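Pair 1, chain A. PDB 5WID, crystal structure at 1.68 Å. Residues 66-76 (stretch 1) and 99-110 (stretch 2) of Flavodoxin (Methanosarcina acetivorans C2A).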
# COMPACT_ATOMS: atom_id res chain seq x y z
N MET A 66 -7.66 7.98 -5.83
CA MET A 66 -6.77 6.82 -5.82
C MET A 66 -6.99 5.94 -7.05
O MET A 66 -6.04 5.36 -7.58
CB MET A 66 -6.96 6.00 -4.53
CG MET A 66 -6.10 4.72 -4.48
SD MET A 66 -4.34 5.06 -4.65
CE MET A 66 -3.93 5.55 -2.98
N GLU A 67 -8.24 5.82 -7.50
CA GLU A 67 -8.48 5.05 -8.72
C GLU A 67 -7.73 5.66 -9.89
O GLU A 67 -7.10 4.95 -10.68
CB GLU A 67 -9.98 4.97 -9.01
CG GLU A 67 -10.32 3.96 -10.08
CD GLU A 67 -11.80 3.93 -10.41
OE1 GLU A 67 -12.60 4.54 -9.66
OE2 GLU A 67 -12.16 3.29 -11.42
N LYS A 68 -7.77 6.99 -9.99
CA LYS A 68 -7.04 7.70 -11.05
C LYS A 68 -5.53 7.53 -10.87
O LYS A 68 -4.81 7.24 -11.84
CB LYS A 68 -7.44 9.17 -11.03
CG LYS A 68 -6.69 10.06 -12.00
CD LYS A 68 -7.21 11.49 -11.93
CE LYS A 68 -7.05 12.19 -13.27
NZ LYS A 68 -7.94 11.61 -14.32
N PHE A 69 -5.04 7.68 -9.64
CA PHE A 69 -3.62 7.46 -9.37
C PHE A 69 -3.17 6.09 -9.85
O PHE A 69 -2.11 5.96 -10.48
CB PHE A 69 -3.33 7.60 -7.87
CG PHE A 69 -1.95 7.14 -7.50
CD1 PHE A 69 -0.86 7.97 -7.68
CD2 PHE A 69 -1.74 5.85 -7.02
CE1 PHE A 69 0.42 7.54 -7.36
CE2 PHE A 69 -0.46 5.42 -6.70
CZ PHE A 69 0.62 6.28 -6.87
N MET A 70 -3.96 5.05 -9.56
CA MET A 70 -3.59 3.69 -9.96
C MET A 70 -3.68 3.51 -11.47
O MET A 70 -2.79 2.91 -12.08
CB MET A 70 -4.49 2.69 -9.25
CG MET A 70 -4.26 2.69 -7.74
SD MET A 70 -4.92 1.19 -7.00
CE MET A 70 -3.70 -0.03 -7.55
N ASP A 71 -4.77 3.99 -12.08
CA ASP A 71 -5.00 3.73 -13.50
C ASP A 71 -4.06 4.53 -14.38
O ASP A 71 -3.77 4.12 -15.51
CB ASP A 71 -6.44 4.06 -13.87
CG ASP A 71 -7.43 3.06 -13.32
OD1 ASP A 71 -7.03 1.97 -12.89
OD2 ASP A 71 -8.63 3.39 -13.31
N GLU A 72 -3.62 5.70 -13.92
CA GLU A 72 -2.76 6.57 -14.70
C GLU A 72 -1.31 6.50 -14.23
O GLU A 72 -0.44 6.02 -14.96
CB GLU A 72 -3.30 8.00 -14.65
CG GLU A 72 -4.67 8.12 -15.30
CD GLU A 72 -5.32 9.47 -15.09
OE1 GLU A 72 -4.61 10.43 -14.72
OE2 GLU A 72 -6.55 9.56 -15.29
N THR A 73 -1.05 6.93 -13.00
CA THR A 73 0.33 7.09 -12.54
C THR A 73 1.00 5.75 -12.28
O THR A 73 2.14 5.53 -12.71
CB THR A 73 0.37 7.96 -11.29
OG1 THR A 73 -0.28 9.21 -11.56
CG2 THR A 73 1.81 8.25 -10.89
N LEU A 74 0.35 4.86 -11.54
CA LEU A 74 0.99 3.57 -11.23
C LEU A 74 1.22 2.75 -12.50
O LEU A 74 2.29 2.15 -12.67
CB LEU A 74 0.15 2.79 -10.22
CG LEU A 74 0.77 1.47 -9.73
CD1 LEU A 74 2.14 1.73 -9.05
CD2 LEU A 74 -0.17 0.74 -8.76
N VAL A 75 0.24 2.72 -13.40
CA VAL A 75 0.44 2.02 -14.67
C VAL A 75 1.62 2.62 -15.43
O VAL A 75 2.43 1.89 -16.01
CB VAL A 75 -0.85 2.06 -15.52
CG1 VAL A 75 -0.58 1.51 -16.91
CG2 VAL A 75 -1.94 1.24 -14.84
N ALA A 76 1.75 3.95 -15.42
CA ALA A 76 2.82 4.61 -16.17
C ALA A 76 4.21 4.34 -15.59
O ALA A 76 5.21 4.55 -16.28
CB ALA A 76 2.59 6.12 -16.23
N LEU A 99 -9.96 -4.38 -4.29
CA LEU A 99 -9.92 -3.79 -5.63
C LEU A 99 -8.53 -3.30 -5.98
O LEU A 99 -8.11 -3.41 -7.14
CB LEU A 99 -10.94 -2.65 -5.70
CG LEU A 99 -12.36 -3.16 -5.51
CD1 LEU A 99 -13.33 -1.99 -5.34
CD2 LEU A 99 -12.77 -4.05 -6.70
N ILE A 100 -7.81 -2.74 -5.01
CA ILE A 100 -6.43 -2.32 -5.24
C ILE A 100 -5.58 -3.52 -5.63
O ILE A 100 -4.83 -3.48 -6.61
CB ILE A 100 -5.87 -1.62 -3.99
CG1 ILE A 100 -6.58 -0.27 -3.80
CG2 ILE A 100 -4.34 -1.48 -4.09
CD1 ILE A 100 -6.21 0.40 -2.49
N ALA A 101 -5.68 -4.61 -4.86
CA ALA A 101 -4.92 -5.81 -5.17
C ALA A 101 -5.23 -6.33 -6.56
O ALA A 101 -4.33 -6.73 -7.31
CB ALA A 101 -5.21 -6.89 -4.13
N GLU A 102 -6.52 -6.36 -6.93
CA GLU A 102 -6.89 -6.85 -8.26
C GLU A 102 -6.29 -5.98 -9.36
O GLU A 102 -5.78 -6.50 -10.36
CB GLU A 102 -8.42 -6.92 -8.37
CG GLU A 102 -9.01 -8.16 -7.72
CD GLU A 102 -10.50 -8.05 -7.45
OE1 GLU A 102 -11.18 -7.22 -8.09
OE2 GLU A 102 -11.00 -8.82 -6.59
N LYS A 103 -6.33 -4.66 -9.18
CA LYS A 103 -5.71 -3.75 -10.14
C LYS A 103 -4.22 -4.03 -10.27
O LYS A 103 -3.68 -4.07 -11.38
CB LYS A 103 -5.91 -2.31 -9.72
CG LYS A 103 -7.03 -1.58 -10.40
CD LYS A 103 -6.92 -0.09 -10.11
CE LYS A 103 -8.29 0.55 -10.18
NZ LYS A 103 -8.85 0.37 -11.53
N MET A 104 -3.53 -4.21 -9.14
CA MET A 104 -2.09 -4.48 -9.18
C MET A 104 -1.79 -5.76 -9.95
O MET A 104 -0.84 -5.80 -10.74
CB MET A 104 -1.53 -4.57 -7.77
CG MET A 104 -1.55 -3.26 -7.03
SD MET A 104 -0.92 -3.52 -5.36
CE MET A 104 -0.02 -2.01 -5.12
N ARG A 105 -2.57 -6.82 -9.71
CA ARG A 105 -2.34 -8.07 -10.43
C ARG A 105 -2.56 -7.89 -11.93
O ARG A 105 -1.79 -8.42 -12.74
CB ARG A 105 -3.25 -9.17 -9.87
CG ARG A 105 -2.86 -9.62 -8.47
CD ARG A 105 -3.62 -10.86 -8.01
NE ARG A 105 -3.43 -11.09 -6.58
CZ ARG A 105 -4.33 -10.78 -5.65
NH1 ARG A 105 -5.49 -10.25 -6.01
NH2 ARG A 105 -4.09 -11.01 -4.37
N GLU A 106 -3.59 -7.13 -12.31
CA GLU A 106 -3.86 -6.88 -13.72
C GLU A 106 -2.71 -6.14 -14.39
O GLU A 106 -2.49 -6.29 -15.60
CB GLU A 106 -5.15 -6.07 -13.87
CG GLU A 106 -6.41 -6.90 -13.90
CD GLU A 106 -7.66 -6.06 -13.68
OE1 GLU A 106 -8.78 -6.63 -13.71
OE2 GLU A 106 -7.53 -4.83 -13.47
N MET A 107 -1.98 -5.34 -13.62
CA MET A 107 -0.81 -4.57 -14.03
C MET A 107 0.46 -5.39 -14.13
O MET A 107 1.50 -4.83 -14.49
CB MET A 107 -0.56 -3.46 -13.02
CG MET A 107 -0.76 -2.09 -13.52
SD MET A 107 -0.55 -1.08 -12.06
CE MET A 107 -2.26 -0.63 -11.78
N GLY A 108 0.44 -6.67 -13.76
CA GLY A 108 1.64 -7.48 -13.77
C GLY A 108 2.43 -7.49 -12.47
O GLY A 108 3.53 -8.05 -12.45
N MET A 109 1.90 -6.92 -11.40
CA MET A 109 2.59 -6.99 -10.12
C MET A 109 2.30 -8.32 -9.43
O MET A 109 1.25 -8.94 -9.66
CB MET A 109 2.18 -5.84 -9.20
CG MET A 109 2.43 -4.46 -9.78
SD MET A 109 2.04 -3.13 -8.63
CE MET A 109 3.44 -3.22 -7.51
N THR A 110 3.24 -8.77 -8.60
CA THR A 110 3.02 -9.91 -7.73
C THR A 110 2.64 -9.38 -6.36
O THR A 110 3.48 -8.83 -5.64
CB THR A 110 4.26 -10.80 -7.63
OG1 THR A 110 4.62 -11.25 -8.93
CG2 THR A 110 3.98 -12.00 -6.73
O HOH W 1 -10.95 2.03 -13.46

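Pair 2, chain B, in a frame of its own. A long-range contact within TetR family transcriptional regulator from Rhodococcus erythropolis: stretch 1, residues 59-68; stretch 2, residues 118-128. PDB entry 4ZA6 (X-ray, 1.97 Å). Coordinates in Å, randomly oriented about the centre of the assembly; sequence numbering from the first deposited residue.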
# COMPACT_ATOMS: atom_id res chain seq x y z
N THR B 59 -2.79 -3.36 -2.09
CA THR B 59 -1.38 -3.05 -1.80
C THR B 59 -0.54 -4.36 -1.78
O THR B 59 0.53 -4.42 -2.38
CB THR B 59 -1.26 -2.28 -0.48
OG1 THR B 59 -1.88 -1.00 -0.62
CG2 THR B 59 0.20 -2.11 -0.02
N GLU B 60 -1.03 -5.38 -1.08
CA GLU B 60 -0.35 -6.69 -0.97
C GLU B 60 -0.15 -7.29 -2.33
O GLU B 60 0.96 -7.66 -2.65
CB GLU B 60 -1.13 -7.63 -0.03
CG GLU B 60 -0.58 -9.05 0.03
CD GLU B 60 -0.98 -9.81 1.29
OE1 GLU B 60 -2.08 -9.57 1.82
OE2 GLU B 60 -0.16 -10.65 1.75
N ARG B 61 -1.22 -7.34 -3.17
CA ARG B 61 -1.13 -7.85 -4.55
C ARG B 61 -0.06 -7.11 -5.38
O ARG B 61 0.72 -7.74 -6.09
CB ARG B 61 -2.49 -7.78 -5.25
CG ARG B 61 -3.51 -8.80 -4.70
CD ARG B 61 -4.77 -8.89 -5.56
NE ARG B 61 -5.50 -7.61 -5.67
CZ ARG B 61 -6.48 -7.22 -4.87
NH1 ARG B 61 -6.86 -7.99 -3.86
NH2 ARG B 61 -7.09 -6.07 -5.07
N THR B 62 0.04 -5.78 -5.22
CA THR B 62 1.03 -4.93 -5.90
C THR B 62 2.45 -5.32 -5.48
O THR B 62 3.31 -5.53 -6.35
CB THR B 62 0.70 -3.45 -5.66
OG1 THR B 62 -0.58 -3.23 -6.23
CG2 THR B 62 1.71 -2.49 -6.31
N TYR B 63 2.69 -5.44 -4.16
CA TYR B 63 3.98 -5.82 -3.57
C TYR B 63 4.43 -7.21 -4.05
O TYR B 63 5.59 -7.38 -4.42
CB TYR B 63 3.87 -5.84 -2.04
CG TYR B 63 4.39 -4.59 -1.36
CD1 TYR B 63 5.73 -4.47 -0.99
CD2 TYR B 63 3.53 -3.56 -1.00
CE1 TYR B 63 6.21 -3.33 -0.34
CE2 TYR B 63 4.00 -2.41 -0.37
CZ TYR B 63 5.33 -2.32 -0.00
OH TYR B 63 5.80 -1.18 0.62
N ARG B 64 3.52 -8.20 -4.02
CA ARG B 64 3.79 -9.59 -4.40
C ARG B 64 4.19 -9.69 -5.85
O ARG B 64 5.07 -10.48 -6.18
CB ARG B 64 2.56 -10.48 -4.13
CG ARG B 64 2.12 -10.51 -2.65
CD ARG B 64 2.97 -11.40 -1.78
NE ARG B 64 2.51 -11.40 -0.39
CZ ARG B 64 3.32 -11.48 0.65
NH1 ARG B 64 4.63 -11.55 0.47
NH2 ARG B 64 2.83 -11.47 1.88
N LYS B 65 3.54 -8.92 -6.72
CA LYS B 65 3.84 -8.90 -8.15
C LYS B 65 5.23 -8.29 -8.33
O LYS B 65 6.08 -8.90 -8.96
CB LYS B 65 2.76 -8.11 -8.92
CG LYS B 65 2.93 -8.18 -10.44
CD LYS B 65 1.91 -7.32 -11.16
CE LYS B 65 2.12 -7.33 -12.66
NZ LYS B 65 1.12 -6.49 -13.37
N ALA B 66 5.49 -7.15 -7.69
CA ALA B 66 6.80 -6.51 -7.79
C ALA B 66 7.93 -7.39 -7.27
O ALA B 66 8.99 -7.39 -7.88
CB ALA B 66 6.79 -5.17 -7.07
N MET B 67 7.70 -8.16 -6.19
CA MET B 67 8.70 -9.08 -5.61
C MET B 67 9.07 -10.20 -6.55
O MET B 67 10.22 -10.64 -6.53
CB MET B 67 8.19 -9.68 -4.29
CG MET B 67 8.25 -8.73 -3.10
SD MET B 67 7.15 -9.26 -1.75
CE MET B 67 8.05 -10.68 -1.13
N SER B 68 8.10 -10.72 -7.32
CA SER B 68 8.36 -11.81 -8.26
C SER B 68 9.03 -11.29 -9.55
O SER B 68 9.77 -12.04 -10.18
CB SER B 68 7.07 -12.57 -8.58
OG SER B 68 6.13 -11.77 -9.29
N SER B 118 0.37 -0.78 7.65
CA SER B 118 0.70 -2.05 8.33
C SER B 118 1.07 -3.16 7.37
O SER B 118 2.05 -3.85 7.62
CB SER B 118 -0.45 -2.53 9.21
OG SER B 118 -0.70 -1.59 10.24
N ILE B 119 0.29 -3.36 6.30
CA ILE B 119 0.62 -4.40 5.32
C ILE B 119 1.89 -4.03 4.54
O ILE B 119 2.74 -4.89 4.34
CB ILE B 119 -0.59 -4.79 4.42
CG1 ILE B 119 -0.33 -6.11 3.62
CG2 ILE B 119 -1.00 -3.64 3.47
CD1 ILE B 119 -0.20 -7.38 4.43
N SER B 120 2.05 -2.74 4.17
CA SER B 120 3.25 -2.27 3.47
C SER B 120 4.49 -2.57 4.35
O SER B 120 5.43 -3.19 3.86
CB SER B 120 3.14 -0.78 3.16
OG SER B 120 2.03 -0.52 2.32
N ALA B 121 4.43 -2.21 5.66
CA ALA B 121 5.52 -2.43 6.64
C ALA B 121 5.82 -3.94 6.89
O ALA B 121 6.99 -4.32 6.96
CB ALA B 121 5.19 -1.74 7.95
N SER B 122 4.79 -4.78 7.01
CA SER B 122 4.99 -6.23 7.23
C SER B 122 5.52 -6.94 5.99
O SER B 122 6.34 -7.84 6.12
CB SER B 122 3.71 -6.88 7.77
OG SER B 122 2.71 -6.89 6.77
N ILE B 123 5.08 -6.55 4.78
CA ILE B 123 5.64 -7.13 3.55
C ILE B 123 7.07 -6.62 3.37
O ILE B 123 7.95 -7.41 3.04
CB ILE B 123 4.77 -6.86 2.29
CG1 ILE B 123 3.37 -7.52 2.42
CG2 ILE B 123 5.50 -7.37 1.02
CD1 ILE B 123 2.36 -7.11 1.35
N THR B 124 7.32 -5.30 3.66
CA THR B 124 8.70 -4.79 3.58
C THR B 124 9.64 -5.55 4.54
O THR B 124 10.72 -5.94 4.15
CB THR B 124 8.79 -3.26 3.76
OG1 THR B 124 7.91 -2.63 2.83
CG2 THR B 124 10.23 -2.73 3.57
N ALA B 125 9.18 -5.78 5.80
CA ALA B 125 9.90 -6.52 6.84
C ALA B 125 10.28 -7.94 6.35
O ALA B 125 11.38 -8.40 6.59
CB ALA B 125 9.02 -6.61 8.10
N GLU B 126 9.36 -8.60 5.65
CA GLU B 126 9.53 -9.93 5.06
C GLU B 126 10.62 -9.90 3.96
O GLU B 126 11.49 -10.79 3.91
CB GLU B 126 8.18 -10.42 4.52
CG GLU B 126 8.21 -11.78 3.85
CD GLU B 126 7.06 -12.02 2.90
OE1 GLU B 126 5.95 -11.48 3.12
OE2 GLU B 126 7.26 -12.79 1.93
N ILE B 127 10.58 -8.88 3.10
CA ILE B 127 11.57 -8.65 2.03
C ILE B 127 12.96 -8.47 2.67
O ILE B 127 13.94 -9.09 2.23
CB ILE B 127 11.19 -7.44 1.13
CG1 ILE B 127 10.00 -7.77 0.22
CG2 ILE B 127 12.39 -6.98 0.29
CD1 ILE B 127 9.11 -6.55 -0.15
N LEU B 128 13.05 -7.64 3.72
CA LEU B 128 14.29 -7.39 4.44
C LEU B 128 14.83 -8.65 5.09
O LEU B 128 16.02 -8.94 4.93
CB LEU B 128 14.11 -6.28 5.50
CG LEU B 128 13.81 -4.88 4.96
CD1 LEU B 128 13.50 -3.92 6.08
CD2 LEU B 128 14.94 -4.36 4.08

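Both pairs set two helices side by side, running in nearly the same direction: the axes cross at -21° in pair 1 and -24° in pair 2, with closest approaches of 10.9 and 9.9 Å. Fourteen central residues superpose with an RMSD of 0.8 Å. At such shallow angles the helices stay in contact for several turns, so inward-facing residues recur every three or four positions.

At the near end Met66(A) matches Thr59(B), and Leu99(A) matches Ile119(B). All four point inward, yet in pair 1 neither residue makes a contact across the pair, whereas in pair 2 the small threonine fits close, its CG2 3.4 Å from Ser120(B) OG and 4.0 Å from Ile119(B) CG2.

The central match is Met70(A) with Tyr63(B). The unbranched methionine threads its end into the groove, its CE lying 3.8 Å from Ile100(A) CG2 and 3.9 Å from Met104(A) CG. Tyrosine fills the same space with a rigid ring, a knob among Ser120(B), Ile123(B), Thr124(B) and Ile127(B). Small residues suit the positions matching Ile100(A) and Met104(A): the ring reaches across to them, with Tyr63(B) OH 3.7 Å from Ser120(B) CB.

Facing this position, Lys103(A) matches Ile123(B). Lysine serves two ends: its aliphatic chain packs on the opposing helix, CD 3.8 Å from Met70(A) CB, while NZ reaches Asp71(A) OD1 in a 2.8 Å salt bridge. A water donates to Glu67(A) OE2 and Asp71(A) OD2, tying the two acids together beside the ammonium. Ile123(B) is wholly apolar and branched, and fits a hole formed by Glu60(B), Tyr63(B), Arg64(B) and Met67(B); its CG2 lies 3.5 Å from Tyr63(B) CD1, and the CB sits over one face of the ring.

The charge is therefore placed differently. Asp71(A) matches Arg64(B), so the acid of one pair is replaced by a base. Arg64(B) NH1 donates to Glu126(B) OE1 at 3.0 Å, and its NH2 to Glu60(B) OE2 at 3.1 Å. Glu126(B) matches Glu106(A), which makes no contact across pair 1. Glu67(A) and Glu60(B) also match, each an acid beside the cation of its pair.

Farther along, Val75(A) matches Met67(B), and Met107(A) matches Ile127(B). A short valine meets a long methionine in pair 1, with Val75(A) CG2 3.6 Å from Met107(A) CE; in pair 2 the methionine is on the first helix, its Met67(B) SD 3.7 Å from Ile127(B) CD1. The match skips Leu74(A), within the wider pi-type turn of pair 1.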